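Local coordinates for protein ORF10 (Moritella marina, PDB 6RIW) that forms the ketosynthase and chain length factor part of a polyunsaturated fatty acid synthase, where it probably condenses acyl units during chain elongation, at residues G568-G573 against W653-P658; V576-A581 against A687-A692; M556-A561 against S647-L652. One frame throughout, in Å; residues are numbered along the deposited sequence.

Contact 1 of 3, residues G568-G573 against W653-P658; sequences GGLVEG and WDFSGP
The indole of W653 meets L570 and E572, while its carbonyl oxygen meets G573. From CB, which sits over the centre of the F655 ring, chi1 of -74° swings CG anti to the carbonyl carbon, and the six-membered part of the indole reaches the 568-573 loop. CE3 lies 3.7 Å from E572 CG, the two side chains crossing at about a right angle. CZ3 meets L570 O, near the ring plane at 3.5 Å, and touches L570 CB as well, while NE1 on the five-membered part bonds to D562. Each loop follows a helix: a Schellman motif at G569 ends helix 552-567, and D654, also with positive phi, ends helix 642-653. Both loops lead into strands of the second ketosynthase-like unit. Next to the indole, F655 presents CE1 edge-on to V571 O (3.5 Å) and CZ to L570 CD1. The backbones are joined by G573 N to W653 O at 2.9 Å, and E572 CA brings a C-H to the same oxygen. A water links G573 O to S656 OG, which also bonds R313. D654 OD1 accepts K295 N and forms a salt bridge with K305; R313, K295 and K305 all belong to the first ketosynthase unit.

Contact 2 of 3, residues V576-A581 against A687-A692; sequences VAVLVA and AVIIAA
Strand 576-581 runs parallel to 687-692, the two short axes 4.5 Å apart at closest and inclined by 22°. From A577 with V688 to A581 with A692 the residues pair in step. The bonds form the alternating parallel ladder, in which A577, L579 and A581 turn their backbone groups to the partner strand. A577 N donates to A687 O; I689 then uses both its backbone groups, its N donating to A577 O and its O accepting L579 N at 2.8 Å, with an almost straight N-H angle of 177°. L579 O takes A691 N, and A691 O takes A581 N. V578 and V580 use their backbone on the other side, toward strand 659-663, so 576-581 is an interior strand of the N-terminal half of a thiolase fold. On the face carrying A577, L579 and A581, helix 668-682 packs against A581, I690 and A692. There V688 divides its branches: CG1, anti to the backbone N (chi1 175°), meets L579 CD1 at 3.9 Å, diagonally, L579 lying two residues beyond its pairing partner A577, whereas CG2 touches A577 CB at 4.1 Å. Farther on, the small pair A581 and A692 bring their CB atoms to 4.0 Å. The face of V576, V578 and V580 is approached by helix 642-653. Here I689 spans two valines, CG1 lying 4.3 Å from V576 CG1 and CD1 4.4 Å from V578 CG2, while V576 CG2 also reaches A687 CB.

Contact 3 of 3, residues M556-A561 against S647-L652; sequences MMMQVA and SRISAL
M557, M558 and A561 of helix 552-567 pack on R648 and I649 of helix 642-653 in an apolar helix-helix contact buried beside strand 576-581. The short axes pass 10.0 Å apart at a crossing angle of -42°, and long side chains bridge the separation. I649 is the main one. Its CG1 meets M557 CE at 3.6 Å and A561 CB at 3.9 Å, and its terminal CD1 comes to 3.5 Å from M558 O. A561 points its CB at the opposing helix, where it meets both CG1 and CD1 of I649. M557 starts out beside the contact rather than at it; chi2 of -92° turns SD aside, and an extended chi3 carries CE on to I649. M558 crosses the aliphatic part of R648 at a slant: SD and CE both lie 3.5 Å from R648 CD, and CE also reaches R648 CB. The charged end of the arginine continues past the methionine, where NE bonds to Q554 and NH2 to T638, which probably helps to fix the chain on which M558 rests. M557 and I649 also touch V580 and V578 of the strand, so both helices lie on the same sheet face. Two helices side by side over the N-terminal-half sheet form an outer helical layer, as in the layered alpha-beta-alpha-beta-alpha fold of thiolase-like ketosynthases.

Overall arrangement
All three contacts belong to the N-terminal half of the second ketosynthase-like unit, consistent with the chain length factor of the didomain. Contact 2 is a fully buried strand pair, held by a regular backbone ladder; contact 3 is also buried but relies on methyl, methylene and sulfur contacts between helices. Contact 1 is the partly exposed one, combining aromatic and leucine contacts, a single backbone bond and a water. Helices 552-567 and 642-653 pair in contact 3, and the loops that follow them pair in contact 1. Strand 576-581 then continues from the first of these loops into contact 2. F655 joins the layers: its N probably bonds S650 O, and its ring packs on I689. A691 of contact 2 packs on M557 of contact 3.

Contact 1 of 3, residues G568-G573 against W653-P658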
# COMPACT_ATOMS: atom_id res chain seq x y z
N GLY A 568 9.94 3.37 -23.96
CA GLY A 568 8.66 3.21 -24.62
C GLY A 568 8.20 4.39 -25.45
O GLY A 568 7.08 4.35 -25.97
N GLY A 569 9.02 5.43 -25.59
CA GLY A 569 8.64 6.59 -26.38
C GLY A 569 7.48 7.39 -25.81
O GLY A 569 6.74 8.03 -26.57
N LEU A 570 7.29 7.37 -24.50
CA LEU A 570 6.17 8.11 -23.94
C LEU A 570 6.40 9.62 -24.08
O LEU A 570 7.52 10.10 -24.24
CB LEU A 570 5.95 7.74 -22.47
CG LEU A 570 5.52 6.28 -22.23
CD1 LEU A 570 5.08 6.08 -20.79
CD2 LEU A 570 4.40 5.85 -23.19
N VAL A 571 5.30 10.37 -23.99
CA VAL A 571 5.26 11.82 -24.19
C VAL A 571 4.69 12.48 -22.94
O VAL A 571 3.65 12.04 -22.43
CB VAL A 571 4.39 12.18 -25.42
CG1 VAL A 571 4.28 13.70 -25.58
CG2 VAL A 571 4.96 11.53 -26.68
N GLU A 572 5.34 13.55 -22.49
CA GLU A 572 4.88 14.28 -21.31
C GLU A 572 3.51 14.91 -21.54
O GLU A 572 3.12 15.24 -22.67
CB GLU A 572 5.90 15.37 -20.94
CG GLU A 572 7.32 14.85 -20.80
CD GLU A 572 8.31 15.89 -20.27
OE1 GLU A 572 8.04 17.12 -20.35
OE2 GLU A 572 9.38 15.47 -19.76
N GLY A 573 2.76 15.07 -20.44
CA GLY A 573 1.49 15.76 -20.47
C GLY A 573 0.30 14.94 -20.88
O GLY A 573 -0.75 15.50 -21.18
N TRP A 653 6.58 13.73 -15.35
CA TRP A 653 6.14 13.61 -16.73
C TRP A 653 4.84 14.37 -17.01
O TRP A 653 4.35 14.34 -18.14
CB TRP A 653 5.96 12.13 -17.11
CG TRP A 653 7.26 11.40 -17.31
CD1 TRP A 653 8.12 10.95 -16.34
CD2 TRP A 653 7.86 11.06 -18.56
NE1 TRP A 653 9.21 10.34 -16.92
CE2 TRP A 653 9.07 10.39 -18.28
CE3 TRP A 653 7.48 11.23 -19.90
CZ2 TRP A 653 9.91 9.90 -19.29
CZ3 TRP A 653 8.31 10.75 -20.90
CH2 TRP A 653 9.51 10.09 -20.58
N ASP A 654 4.28 15.03 -15.99
CA ASP A 654 2.97 15.68 -16.09
C ASP A 654 1.90 14.72 -16.60
O ASP A 654 1.10 15.06 -17.48
CB ASP A 654 3.07 16.95 -16.97
CG ASP A 654 1.90 17.90 -16.78
OD1 ASP A 654 1.26 17.91 -15.68
OD2 ASP A 654 1.60 18.65 -17.75
N PHE A 655 1.85 13.51 -16.05
CA PHE A 655 0.82 12.55 -16.43
C PHE A 655 -0.45 12.83 -15.65
O PHE A 655 -0.40 13.26 -14.49
CB PHE A 655 1.27 11.11 -16.15
CG PHE A 655 2.33 10.60 -17.10
CD1 PHE A 655 2.39 11.05 -18.42
CD2 PHE A 655 3.24 9.63 -16.68
CE1 PHE A 655 3.37 10.54 -19.30
CE2 PHE A 655 4.21 9.12 -17.55
CZ PHE A 655 4.27 9.58 -18.86
N SER A 656 -1.60 12.51 -16.26
CA SER A 656 -2.89 12.75 -15.63
C SER A 656 -3.69 11.48 -15.32
O SER A 656 -4.81 11.59 -14.80
CB SER A 656 -3.76 13.67 -16.51
OG SER A 656 -4.04 13.08 -17.77
N GLY A 657 -3.18 10.29 -15.64
CA GLY A 657 -3.88 9.07 -15.28
C GLY A 657 -3.72 8.74 -13.81
O GLY A 657 -3.00 9.41 -13.06
N PRO A 658 -4.43 7.70 -13.35
CA PRO A 658 -4.27 7.29 -11.95
C PRO A 658 -2.84 6.84 -11.66
O PRO A 658 -2.20 6.21 -12.49
CB PRO A 658 -5.28 6.14 -11.81
CG PRO A 658 -5.47 5.61 -13.20
CD PRO A 658 -5.35 6.84 -14.10
O HOH W 1 -3.48 14.57 -19.83

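Contact 2 of 3, residues V576-A581 against A687-A692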
# COMPACT_ATOMS: atom_id res chain seq x y z
N VAL A 576 -1.69 9.08 -18.84
CA VAL A 576 -0.94 7.84 -18.63
C VAL A 576 -1.05 7.47 -17.17
O VAL A 576 -0.93 8.34 -16.29
CB VAL A 576 0.54 7.99 -19.04
CG1 VAL A 576 1.42 6.81 -18.54
CG2 VAL A 576 0.65 8.11 -20.55
N ALA A 577 -1.29 6.19 -16.90
CA ALA A 577 -1.37 5.67 -15.53
C ALA A 577 -0.04 5.08 -15.07
O ALA A 577 0.75 4.57 -15.86
CB ALA A 577 -2.47 4.62 -15.42
N VAL A 578 0.20 5.16 -13.76
CA VAL A 578 1.41 4.60 -13.16
C VAL A 578 0.97 3.66 -12.04
O VAL A 578 0.32 4.11 -11.08
CB VAL A 578 2.34 5.70 -12.61
CG1 VAL A 578 3.62 5.10 -12.03
CG2 VAL A 578 2.73 6.72 -13.72
N LEU A 579 1.28 2.37 -12.17
CA LEU A 579 0.94 1.39 -11.15
C LEU A 579 2.25 0.87 -10.57
O LEU A 579 3.13 0.46 -11.32
CB LEU A 579 0.14 0.22 -11.75
CG LEU A 579 -1.09 0.59 -12.60
CD1 LEU A 579 -1.71 -0.69 -13.11
CD2 LEU A 579 -2.11 1.38 -11.77
N VAL A 580 2.39 0.92 -9.25
CA VAL A 580 3.62 0.44 -8.63
C VAL A 580 3.29 -0.80 -7.79
O VAL A 580 2.61 -0.70 -6.77
CB VAL A 580 4.29 1.52 -7.77
CG1 VAL A 580 5.56 0.98 -7.12
CG2 VAL A 580 4.61 2.76 -8.64
N ALA A 581 3.80 -1.95 -8.22
CA ALA A 581 3.71 -3.18 -7.44
C ALA A 581 4.73 -3.14 -6.31
O ALA A 581 5.92 -2.95 -6.55
CB ALA A 581 3.95 -4.39 -8.34
N ALA A 687 -1.46 4.81 -22.07
CA ALA A 687 -0.42 3.83 -21.74
C ALA A 687 -0.44 3.64 -20.24
O ALA A 687 -0.98 4.46 -19.50
CB ALA A 687 0.98 4.27 -22.18
N VAL A 688 0.18 2.54 -19.79
CA VAL A 688 0.31 2.26 -18.36
C VAL A 688 1.75 1.88 -18.08
O VAL A 688 2.31 1.02 -18.77
CB VAL A 688 -0.64 1.14 -17.91
CG1 VAL A 688 -0.38 0.78 -16.43
CG2 VAL A 688 -2.11 1.52 -18.13
N ILE A 689 2.37 2.58 -17.13
CA ILE A 689 3.67 2.18 -16.62
C ILE A 689 3.40 1.24 -15.47
O ILE A 689 2.67 1.59 -14.53
CB ILE A 689 4.47 3.40 -16.13
CG1 ILE A 689 4.69 4.40 -17.27
CG2 ILE A 689 5.80 2.95 -15.53
CD1 ILE A 689 5.54 5.59 -16.88
N ILE A 690 3.97 0.03 -15.52
CA ILE A 690 3.92 -0.87 -14.36
C ILE A 690 5.33 -0.96 -13.81
O ILE A 690 6.22 -1.51 -14.47
CB ILE A 690 3.38 -2.26 -14.71
CG1 ILE A 690 2.00 -2.13 -15.36
CG2 ILE A 690 3.33 -3.10 -13.40
CD1 ILE A 690 1.40 -3.47 -15.79
N ALA A 691 5.55 -0.41 -12.63
CA ALA A 691 6.85 -0.49 -11.98
C ALA A 691 6.74 -1.41 -10.77
O ALA A 691 5.64 -1.70 -10.27
CB ALA A 691 7.37 0.89 -11.57
N ALA A 692 7.87 -1.91 -10.33
CA ALA A 692 7.86 -2.84 -9.21
C ALA A 692 9.14 -2.62 -8.43
O ALA A 692 10.19 -2.43 -9.04
CB ALA A 692 7.77 -4.29 -9.67

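Contact 3 of 3, residues M556-A561 against S647-L652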
# COMPACT_ATOMS: atom_id res chain seq x y z
N MET A 556 14.86 3.97 -6.35
CA MET A 556 15.02 2.85 -7.29
C MET A 556 13.84 2.75 -8.23
O MET A 556 14.03 2.53 -9.44
CB MET A 556 15.18 1.53 -6.54
CG MET A 556 16.47 1.41 -5.78
SD MET A 556 17.74 0.65 -6.80
CE MET A 556 17.12 -1.02 -6.95
N MET A 557 12.61 2.87 -7.70
CA MET A 557 11.42 2.78 -8.55
C MET A 557 11.39 3.93 -9.55
O MET A 557 11.03 3.75 -10.72
CB MET A 557 10.15 2.81 -7.68
CG MET A 557 8.85 3.03 -8.48
SD MET A 557 8.38 4.79 -8.61
CE MET A 557 7.28 4.75 -10.03
N MET A 558 11.76 5.13 -9.10
CA MET A 558 11.67 6.29 -9.98
C MET A 558 12.62 6.16 -11.15
O MET A 558 12.28 6.51 -12.29
CB MET A 558 11.97 7.56 -9.18
CG MET A 558 10.83 7.96 -8.26
SD MET A 558 11.50 8.91 -6.88
CE MET A 558 11.72 10.47 -7.71
N GLN A 559 13.84 5.67 -10.90
CA GLN A 559 14.83 5.55 -11.96
C GLN A 559 14.40 4.53 -13.02
O GLN A 559 14.50 4.80 -14.22
CB GLN A 559 16.19 5.17 -11.38
CG GLN A 559 17.30 5.15 -12.38
CD GLN A 559 18.65 5.30 -11.71
OE1 GLN A 559 19.13 4.38 -11.06
NE2 GLN A 559 19.26 6.48 -11.86
N VAL A 560 13.94 3.34 -12.60
CA VAL A 560 13.58 2.34 -13.61
C VAL A 560 12.33 2.76 -14.36
O VAL A 560 12.21 2.52 -15.57
CB VAL A 560 13.44 0.92 -13.01
CG1 VAL A 560 14.77 0.42 -12.45
CG2 VAL A 560 12.30 0.83 -11.95
N ALA A 561 11.37 3.40 -13.68
CA ALA A 561 10.14 3.83 -14.35
C ALA A 561 10.44 4.91 -15.38
O ALA A 561 9.92 4.87 -16.50
CB ALA A 561 9.12 4.37 -13.34
N SER A 647 3.32 8.99 -7.74
CA SER A 647 3.06 10.42 -8.00
C SER A 647 4.29 11.16 -8.48
O SER A 647 4.17 12.10 -9.26
CB SER A 647 2.57 11.10 -6.72
OG SER A 647 1.27 10.63 -6.41
N ARG A 648 5.48 10.78 -7.99
CA ARG A 648 6.67 11.52 -8.38
C ARG A 648 6.97 11.36 -9.86
O ARG A 648 7.47 12.29 -10.51
CB ARG A 648 7.88 11.07 -7.56
CG ARG A 648 7.88 11.56 -6.11
CD ARG A 648 9.16 11.12 -5.41
NE ARG A 648 8.92 10.83 -4.00
CZ ARG A 648 8.92 11.75 -3.04
NH1 ARG A 648 9.14 13.03 -3.34
NH2 ARG A 648 8.68 11.39 -1.78
N ILE A 649 6.67 10.18 -10.41
CA ILE A 649 6.82 9.95 -11.85
C ILE A 649 5.76 10.75 -12.61
O ILE A 649 6.08 11.44 -13.59
CB ILE A 649 6.74 8.45 -12.16
CG1 ILE A 649 8.06 7.78 -11.78
CG2 ILE A 649 6.39 8.20 -13.66
CD1 ILE A 649 9.27 8.32 -12.57
N SER A 650 4.51 10.69 -12.16
CA SER A 650 3.45 11.49 -12.79
C SER A 650 3.74 12.98 -12.73
O SER A 650 3.36 13.73 -13.65
CB SER A 650 2.09 11.23 -12.13
OG SER A 650 1.77 9.85 -12.19
N ALA A 651 4.37 13.45 -11.66
CA ALA A 651 4.70 14.87 -11.59
C ALA A 651 5.86 15.21 -12.51
O ALA A 651 5.86 16.26 -13.16
CB ALA A 651 5.00 15.29 -10.15
N LEU A 652 6.85 14.31 -12.61
CA LEU A 652 7.97 14.52 -13.52
C LEU A 652 7.53 14.58 -14.97
O LEU A 652 8.03 15.39 -15.76
CB LEU A 652 9.01 13.42 -13.33
CG LEU A 652 10.21 13.43 -14.29
CD1 LEU A 652 11.06 14.69 -14.06
CD2 LEU A 652 11.08 12.16 -14.14